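Side-chain contacts in carboxylesterase (Uncultured bacterium, PDB 5GMX), which hydrolyses carboxylic esters as a family VIII carboxylesterase of the beta-lactamase clan and also acts on oxyimino cephalosporins: residues W100-A105 with A173-G178; A329-P334 with N369-P374. All coordinates share one frame; numbering follows the deposited sequence.

Contact 1 of 2, residues W100-A105 with A173-G178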
ATOM      1  N   TRP A 100     -18.793 -10.557   8.978  1.00 18.75           N
ATOM      2  CA  TRP A 100     -19.234  -9.178   9.169  1.00 19.91           C
ATOM      3  C   TRP A 100     -20.702  -9.121   8.760  1.00 21.38           C
ATOM      4  O   TRP A 100     -21.027  -8.736   7.641  1.00 19.57           O
ATOM      5  CB  TRP A 100     -18.372  -8.229   8.333  1.00 17.73           C
ATOM      6  CG  TRP A 100     -18.676  -6.755   8.437  1.00 16.45           C
ATOM      7  CD1 TRP A 100     -19.582  -6.147   9.263  1.00 23.23           C
ATOM      8  CD2 TRP A 100     -18.053  -5.706   7.685  1.00 18.89           C
ATOM      9  NE1 TRP A 100     -19.564  -4.789   9.062  1.00 18.73           N
ATOM     10  CE2 TRP A 100     -18.632  -4.491   8.101  1.00 19.51           C
ATOM     11  CE3 TRP A 100     -17.063  -5.678   6.693  1.00 19.36           C
ATOM     12  CZ2 TRP A 100     -18.255  -3.261   7.561  1.00 16.73           C
ATOM     13  CZ3 TRP A 100     -16.689  -4.453   6.157  1.00 19.36           C
ATOM     14  CH2 TRP A 100     -17.287  -3.261   6.595  1.00 19.90           C
ATOM     15  N   PRO A 101     -21.592  -9.562   9.661  1.00 20.86           N
ATOM     16  CA  PRO A 101     -23.013  -9.811   9.357  1.00 19.84           C
ATOM     17  C   PRO A 101     -23.736  -8.594   8.811  1.00 15.38           C
ATOM     18  O   PRO A 101     -24.505  -8.717   7.854  1.00 17.47           O
ATOM     19  CB  PRO A 101     -23.600 -10.216  10.716  1.00 21.29           C
ATOM     20  CG  PRO A 101     -22.423 -10.711  11.509  1.00 21.23           C
ATOM     21  CD  PRO A 101     -21.257  -9.866  11.061  1.00 22.38           C
ATOM     22  N   GLU A 102     -23.469  -7.430   9.397  1.00 15.96           N
ATOM     23  CA  GLU A 102     -24.097  -6.186   8.959  1.00 21.57           C
ATOM     24  C   GLU A 102     -23.809  -5.873   7.494  1.00 18.37           C
ATOM     25  O   GLU A 102     -24.556  -5.133   6.846  1.00 15.20           O
ATOM     26  CB  GLU A 102     -23.631  -5.005   9.820  1.00 19.15           C
ATOM     27  CG  GLU A 102     -23.883  -5.156  11.310  1.00 23.66           C
ATOM     28  CD  GLU A 102     -22.680  -5.714  12.077  1.00 31.18           C
ATOM     29  OE1 GLU A 102     -21.952  -6.584  11.542  1.00 22.78           O
ATOM     30  OE2 GLU A 102     -22.472  -5.273  13.227  1.00 37.08           O
ATOM     31  N   PHE A 103     -22.737  -6.454   6.964  1.00 15.46           N
ATOM     32  CA  PHE A 103     -22.359  -6.201   5.581  1.00 17.70           C
ATOM     33  C   PHE A 103     -23.380  -6.784   4.607  1.00 19.72           C
ATOM     34  O   PHE A 103     -23.426  -6.395   3.442  1.00 16.17           O
ATOM     35  CB  PHE A 103     -20.962  -6.776   5.298  1.00 15.55           C
ATOM     36  CG  PHE A 103     -20.331  -6.263   4.030  1.00 14.62           C
ATOM     37  CD1 PHE A 103     -19.615  -5.077   4.026  1.00 13.09           C
ATOM     38  CD2 PHE A 103     -20.444  -6.974   2.854  1.00 14.54           C
ATOM     39  CE1 PHE A 103     -19.014  -4.612   2.872  1.00 13.65           C
ATOM     40  CE2 PHE A 103     -19.853  -6.512   1.684  1.00 18.87           C
ATOM     41  CZ  PHE A 103     -19.132  -5.333   1.697  1.00 14.85           C
ATOM     42  N   ALA A 104     -24.199  -7.719   5.085  1.00 17.96           N
ATOM     43  CA  ALA A 104     -25.174  -8.380   4.215  1.00 16.54           C
ATOM     44  C   ALA A 104     -26.284  -7.435   3.723  1.00 19.08           C
ATOM     45  O   ALA A 104     -27.009  -7.751   2.775  1.00 20.37           O
ATOM     46  CB  ALA A 104     -25.780  -9.563   4.932  1.00 18.82           C
ATOM     47  N   ALA A 105     -26.402  -6.276   4.362  1.00 18.04           N
ATOM     48  CA  ALA A 105     -27.423  -5.298   4.015  1.00 17.38           C
ATOM     49  C   ALA A 105     -27.270  -4.791   2.579  1.00 24.39           C
ATOM     50  O   ALA A 105     -26.182  -4.852   1.995  1.00 17.36           O
ATOM     51  CB  ALA A 105     -27.373  -4.123   4.985  1.00 16.36           C
ATOM     52  N   ALA A 173     -10.536  -8.065   8.717  1.00 16.96           N
ATOM     53  CA  ALA A 173      -9.403  -8.472   9.549  1.00 16.34           C
ATOM     54  C   ALA A 173      -9.695  -8.370  11.047  1.00 18.31           C
ATOM     55  O   ALA A 173      -9.343  -9.269  11.811  1.00 17.44           O
ATOM     56  CB  ALA A 173      -8.173  -7.636   9.204  1.00 13.61           C
ATOM     57  N   ARG A 174     -10.336  -7.276  11.451  1.00 15.65           N
ATOM     58  CA  ARG A 174     -10.654  -7.031  12.847  1.00 16.87           C
ATOM     59  C   ARG A 174     -11.723  -7.990  13.326  1.00 16.22           C
ATOM     60  O   ARG A 174     -11.677  -8.443  14.467  1.00 18.65           O
ATOM     61  CB  ARG A 174     -11.124  -5.588  13.062  1.00 16.93           C
ATOM     62  CG  ARG A 174     -10.061  -4.530  12.865  1.00 19.03           C
ATOM     63  CD  ARG A 174     -10.582  -3.139  13.225  1.00 19.89           C
ATOM     64  NE  ARG A 174     -10.887  -2.996  14.648  1.00 17.88           N
ATOM     65  CZ  ARG A 174     -12.111  -2.822  15.142  1.00 25.99           C
ATOM     66  NH1 ARG A 174     -13.157  -2.766  14.330  1.00 21.46           N
ATOM     67  NH2 ARG A 174     -12.293  -2.698  16.455  1.00 26.50           N
ATOM     68  N   ARG A 175     -12.691  -8.291  12.462  1.00 16.02           N
ATOM     69  CA  ARG A 175     -13.786  -9.171  12.866  1.00 18.87           C
ATOM     70  C   ARG A 175     -13.314 -10.591  13.124  1.00 22.51           C
ATOM     71  O   ARG A 175     -13.787 -11.228  14.071  1.00 20.23           O
ATOM     72  CB  ARG A 175     -14.907  -9.209  11.823  1.00 17.50           C
ATOM     73  CG  ARG A 175     -15.671  -7.912  11.645  1.00 19.08           C
ATOM     74  CD  ARG A 175     -16.508  -7.558  12.853  1.00 22.62           C
ATOM     75  NE  ARG A 175     -17.154  -6.257  12.673  1.00 25.57           N
ATOM     76  CZ  ARG A 175     -18.466  -6.057  12.730  1.00 25.99           C
ATOM     77  NH1 ARG A 175     -19.287  -7.074  12.985  1.00 23.18           N
ATOM     78  NH2 ARG A 175     -18.957  -4.838  12.551  1.00 24.69           N
ATOM     79  N   VAL A 176     -12.387 -11.103  12.312  1.00 16.85           N
ATOM     80  CA  VAL A 176     -11.957 -12.486  12.564  1.00 20.44           C
ATOM     81  C   VAL A 176     -10.930 -12.593  13.691  1.00 21.64           C
ATOM     82  O   VAL A 176     -10.529 -13.698  14.070  1.00 20.64           O
ATOM     83  CB  VAL A 176     -11.369 -13.165  11.308  1.00 19.87           C
ATOM     84  CG1 VAL A 176     -12.369 -13.098  10.160  1.00 19.20           C
ATOM     85  CG2 VAL A 176     -10.034 -12.550  10.918  1.00 15.16           C
ATOM     86  N   THR A 177     -10.485 -11.452  14.211  1.00 19.09           N
ATOM     87  CA  THR A 177      -9.631 -11.451  15.397  1.00 20.76           C
ATOM     88  C   THR A 177     -10.379 -10.841  16.596  1.00 23.87           C
ATOM     89  O   THR A 177      -9.769 -10.315  17.525  1.00 25.80           O
ATOM     90  CB  THR A 177      -8.307 -10.686  15.155  1.00 20.27           C
ATOM     91  OG1 THR A 177      -8.592  -9.373  14.662  1.00 18.42           O
ATOM     92  CG2 THR A 177      -7.437 -11.425  14.138  1.00 16.61           C
ATOM     93  N   GLY A 178     -11.707 -10.886  16.543  1.00 23.21           N
ATOM     94  CA  GLY A 178     -12.531 -10.526  17.681  1.00 26.68           C
ATOM     95  C   GLY A 178     -12.568  -9.057  18.050  1.00 25.73           C
ATOM     96  O   GLY A 178     -12.950  -8.713  19.171  1.00 24.01           O
TER
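The short 3-10 turn at 101-104 meets the C-terminal end of helix 165-175, the two backbones coming nearest at Trp100 and Arg175, whose CA atoms lie 6.6 Å apart. Arg175 carries the whole of its side of the interface. Its chain bends at chi2 (-68°) and then runs out extended, laying NE over one face of the indole and the rest of the guanidinium above the CD1/NE1 rim. There Trp100 CD1 sits over one guanidinium face, 3.6 Å from Arg175 CZ, and Arg175 NH2 comes within 3.5 Å of Trp100 NE1. The two planes are tilted by 40°, so this is an inclined overlap rather than a flat stack. Phe103 CD1 covers the opposite face of the indole toward its rim, and the ring also touches Cys142 and Ala146 of helix 138-146. Helix 165-175 ends here in a Schellman motif, with Gly178 as its C-prime residue at positive phi. Beyond the tryptophan, Glu102 forms a salt bridge with the arginine: Arg175 NH1 donates to the syn lone pair of Glu102 OE1 at 3.1 Å, with a bent N-H...O angle of 136°. Carboxylate and guanidinium are nearly perpendicular. Pro101 adds a lighter touch, its CD 3.9 Å from Arg175 NH1. At the other end of the guanidinium, Arg175 NE is paired with Glu171 one helical turn back, so the arginine bridges two carboxylates.

Contact 2 of 2, residues A329-P334 with N369-P374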
ATOM      1  N   ALA A 329       2.369  -4.522 -18.362  1.00 27.98           N
ATOM      2  CA  ALA A 329       3.225  -3.626 -19.134  1.00 30.91           C
ATOM      3  C   ALA A 329       4.504  -3.282 -18.371  1.00 28.54           C
ATOM      4  O   ALA A 329       4.984  -2.150 -18.432  1.00 28.54           O
ATOM      5  CB  ALA A 329       2.463  -2.355 -19.507  1.00 26.53           C
ATOM      6  N   GLU A 330       5.025  -4.266 -17.635  1.00 25.97           N
ATOM      7  CA  GLU A 330       6.279  -4.137 -16.887  1.00 27.35           C
ATOM      8  C   GLU A 330       6.315  -2.997 -15.862  1.00 21.84           C
ATOM      9  O   GLU A 330       7.385  -2.482 -15.523  1.00 22.47           O
ATOM     10  CB  GLU A 330       7.451  -4.003 -17.863  1.00 32.29           C
ATOM     11  CG  GLU A 330       7.572  -5.217 -18.784  1.00 36.97           C
ATOM     12  CD  GLU A 330       8.999  -5.490 -19.235  1.00 51.51           C
ATOM     13  OE1 GLU A 330       9.783  -4.524 -19.356  1.00 58.24           O
ATOM     14  OE2 GLU A 330       9.338  -6.675 -19.458  1.00 53.09           O
ATOM     15  N   LEU A 331       5.140  -2.634 -15.357  1.00 22.72           N
ATOM     16  CA  LEU A 331       5.006  -1.683 -14.257  1.00 23.37           C
ATOM     17  C   LEU A 331       5.922  -2.056 -13.101  1.00 21.26           C
ATOM     18  O   LEU A 331       6.568  -1.193 -12.506  1.00 19.91           O
ATOM     19  CB  LEU A 331       3.558  -1.640 -13.771  1.00 25.88           C
ATOM     20  CG  LEU A 331       3.228  -0.841 -12.509  1.00 23.52           C
ATOM     21  CD1 LEU A 331       3.495   0.641 -12.688  1.00 26.81           C
ATOM     22  CD2 LEU A 331       1.782  -1.079 -12.129  1.00 27.01           C
ATOM     23  N   TYR A 332       5.986  -3.352 -12.806  1.00 16.83           N
ATOM     24  CA  TYR A 332       6.790  -3.855 -11.702  1.00 20.59           C
ATOM     25  C   TYR A 332       7.919  -4.756 -12.183  1.00 19.34           C
ATOM     26  O   TYR A 332       8.211  -5.776 -11.550  1.00 23.60           O
ATOM     27  CB  TYR A 332       5.914  -4.629 -10.702  1.00 18.70           C
ATOM     28  CG  TYR A 332       4.899  -3.776  -9.981  1.00 21.62           C
ATOM     29  CD1 TYR A 332       5.199  -2.470  -9.612  1.00 18.32           C
ATOM     30  CD2 TYR A 332       3.640  -4.277  -9.668  1.00 18.31           C
ATOM     31  CE1 TYR A 332       4.277  -1.688  -8.958  1.00 16.52           C
ATOM     32  CE2 TYR A 332       2.710  -3.501  -9.015  1.00 16.26           C
ATOM     33  CZ  TYR A 332       3.032  -2.209  -8.662  1.00 21.32           C
ATOM     34  OH  TYR A 332       2.100  -1.433  -8.010  1.00 22.57           O
ATOM     35  N   GLY A 333       8.547  -4.386 -13.301  1.00 23.62           N
ATOM     36  CA  GLY A 333       9.680  -5.131 -13.827  1.00 16.96           C
ATOM     37  C   GLY A 333       9.306  -6.206 -14.838  1.00 28.40           C
ATOM     38  O   GLY A 333       8.153  -6.271 -15.288  1.00 24.06           O
ATOM     39  N   PRO A 334      10.283  -7.062 -15.200  1.00 28.94           N
ATOM     40  CA  PRO A 334      10.182  -8.104 -16.238  1.00 31.94           C
ATOM     41  C   PRO A 334       9.454  -9.403 -15.849  1.00 30.81           C
ATOM     42  O   PRO A 334       9.100 -10.162 -16.749  1.00 25.07           O
ATOM     43  CB  PRO A 334      11.650  -8.416 -16.550  1.00 28.07           C
ATOM     44  CG  PRO A 334      12.362  -8.125 -15.278  1.00 24.51           C
ATOM     45  CD  PRO A 334      11.656  -6.946 -14.672  1.00 19.81           C
ATOM     46  N   ASN A 369       0.857  11.098 -11.195  1.00 48.16           N
ATOM     47  CA  ASN A 369       0.656   9.677 -11.488  1.00 44.75           C
ATOM     48  C   ASN A 369       0.239   8.926 -10.217  1.00 41.76           C
ATOM     49  O   ASN A 369       0.527   9.366  -9.101  1.00 31.66           O
ATOM     50  CB  ASN A 369       1.920   9.042 -12.088  1.00 45.76           C
ATOM     51  CG  ASN A 369       3.115   9.089 -11.139  1.00 46.90           C
ATOM     52  OD1 ASN A 369       3.265   8.226 -10.271  1.00 44.98           O
ATOM     53  ND2 ASN A 369       3.972  10.091 -11.310  1.00 44.74           N
ATOM     54  N   ILE A 370      -0.447   7.800 -10.390  1.00 40.45           N
ATOM     55  CA  ILE A 370      -0.793   6.944  -9.256  1.00 43.03           C
ATOM     56  C   ILE A 370      -0.095   5.585  -9.369  1.00 44.60           C
ATOM     57  O   ILE A 370      -0.187   4.747  -8.463  1.00 36.48           O
ATOM     58  CB  ILE A 370      -2.323   6.759  -9.126  1.00 44.84           C
ATOM     59  CG1 ILE A 370      -2.910   6.121 -10.387  1.00 48.32           C
ATOM     60  CG2 ILE A 370      -2.991   8.096  -8.847  1.00 43.40           C
ATOM     61  CD1 ILE A 370      -4.247   5.439 -10.151  1.00 38.08           C
ATOM     62  N   PHE A 371       0.594   5.384 -10.495  1.00 36.57           N
ATOM     63  CA  PHE A 371       1.555   4.294 -10.661  1.00 39.26           C
ATOM     64  C   PHE A 371       2.449   4.550 -11.885  1.00 41.76           C
ATOM     65  O   PHE A 371       2.054   5.260 -12.815  1.00 40.89           O
ATOM     66  CB  PHE A 371       0.843   2.931 -10.776  1.00 40.18           C
ATOM     67  CG  PHE A 371      -0.236   2.879 -11.829  1.00 45.48           C
ATOM     68  CD1 PHE A 371       0.082   2.707 -13.168  1.00 43.07           C
ATOM     69  CD2 PHE A 371      -1.575   2.967 -11.470  1.00 46.93           C
ATOM     70  CE1 PHE A 371      -0.912   2.652 -14.136  1.00 49.34           C
ATOM     71  CE2 PHE A 371      -2.573   2.912 -12.431  1.00 43.88           C
ATOM     72  CZ  PHE A 371      -2.242   2.754 -13.765  1.00 41.55           C
ATOM     73  N   GLY A 372       3.656   3.987 -11.868  1.00 44.21           N
ATOM     74  CA  GLY A 372       4.566   4.062 -13.006  1.00 34.59           C
ATOM     75  C   GLY A 372       5.372   5.341 -13.172  1.00 34.58           C
ATOM     76  O   GLY A 372       5.622   5.768 -14.296  1.00 39.78           O
ATOM     77  N   ASP A 373       5.781   5.951 -12.062  1.00 39.58           N
ATOM     78  CA  ASP A 373       6.674   7.119 -12.086  1.00 41.13           C
ATOM     79  C   ASP A 373       8.041   6.788 -12.716  1.00 34.61           C
ATOM     80  O   ASP A 373       8.601   5.723 -12.441  1.00 31.59           O
ATOM     81  CB  ASP A 373       6.870   7.656 -10.662  1.00 36.85           C
ATOM     82  CG  ASP A 373       7.503   9.045 -10.629  1.00 40.27           C
ATOM     83  OD1 ASP A 373       8.692   9.181 -10.998  1.00 41.80           O
ATOM     84  OD2 ASP A 373       6.816  10.000 -10.210  1.00 36.67           O
ATOM     85  N   PRO A 374       8.573   7.700 -13.562  1.00 33.87           N
ATOM     86  CA  PRO A 374       9.898   7.613 -14.204  1.00 31.33           C
ATOM     87  C   PRO A 374      11.050   7.293 -13.241  1.00 31.50           C
ATOM     88  O   PRO A 374      11.941   6.501 -13.581  1.00 32.08           O
ATOM     89  CB  PRO A 374      10.087   9.013 -14.799  1.00 29.33           C
ATOM     90  CG  PRO A 374       8.717   9.483 -15.070  1.00 31.93           C
ATOM     91  CD  PRO A 374       7.822   8.884 -14.024  1.00 32.73           C
TER
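Leu331 overlaps the backbone of Gly372 through a single methyl, CD1, which lies 3.4 Å from Gly372 N and 3.6 Å from Gly372 CA. Leu331 CD1 also lies 4.0 Å from Phe371 CB, at the base of the phenylalanine side chain, and meets the ring obliquely near Phe371 CD1. With CG anti to the backbone N (chi1 172°), the leucine extends from the type I turn 330-333 across to the facing loop, and its CG also rests over one face of the neighbouring Tyr332 ring. These are two connections of the beta-lactamase fold: 329-334 links strand 325-326, at one border of the antiparallel sheet, to strand 339-342, whereas 369-374 leads from strand 357-363 into the C-terminal helix 374-385. Tyr332 is tied to the sheet by its hydroxyl, hydrogen-bonded to Ser342. On the opposing loop, Asn369 ND2 donates to Asp373 OD2 at 3.1 Å, approaching from above the carboxylate plane. Asp373 is the N-cap of helix 374-385 and also forms a salt bridge with Arg375, so its carboxylate joins the loop to the helix start. The Phe371 side chain lies about 7 Å from the bound phenylmethanesulfonic acid.

Contacts 1 and 2 lie on opposite sides of the chain's centre, their own centres 34 Å apart and their nearest atoms about 21 Å apart, and they share no helix or strand. Contact 1 is partly buried: its indole is buried, while Glu102 is exposed and Arg175 partly so. Contact 2 is a smaller surface contact between two loops beside the antiparallel sheet, where one leucine methyl does the touching and the polar bonds run within each loop or to the adjoining strand and helix. Helix termini feature in both, a C-terminal Schellman motif in 173-178 and an N-cap in 369-374. Phe371 of contact 2 approaches the bound ligand without lining its pocket.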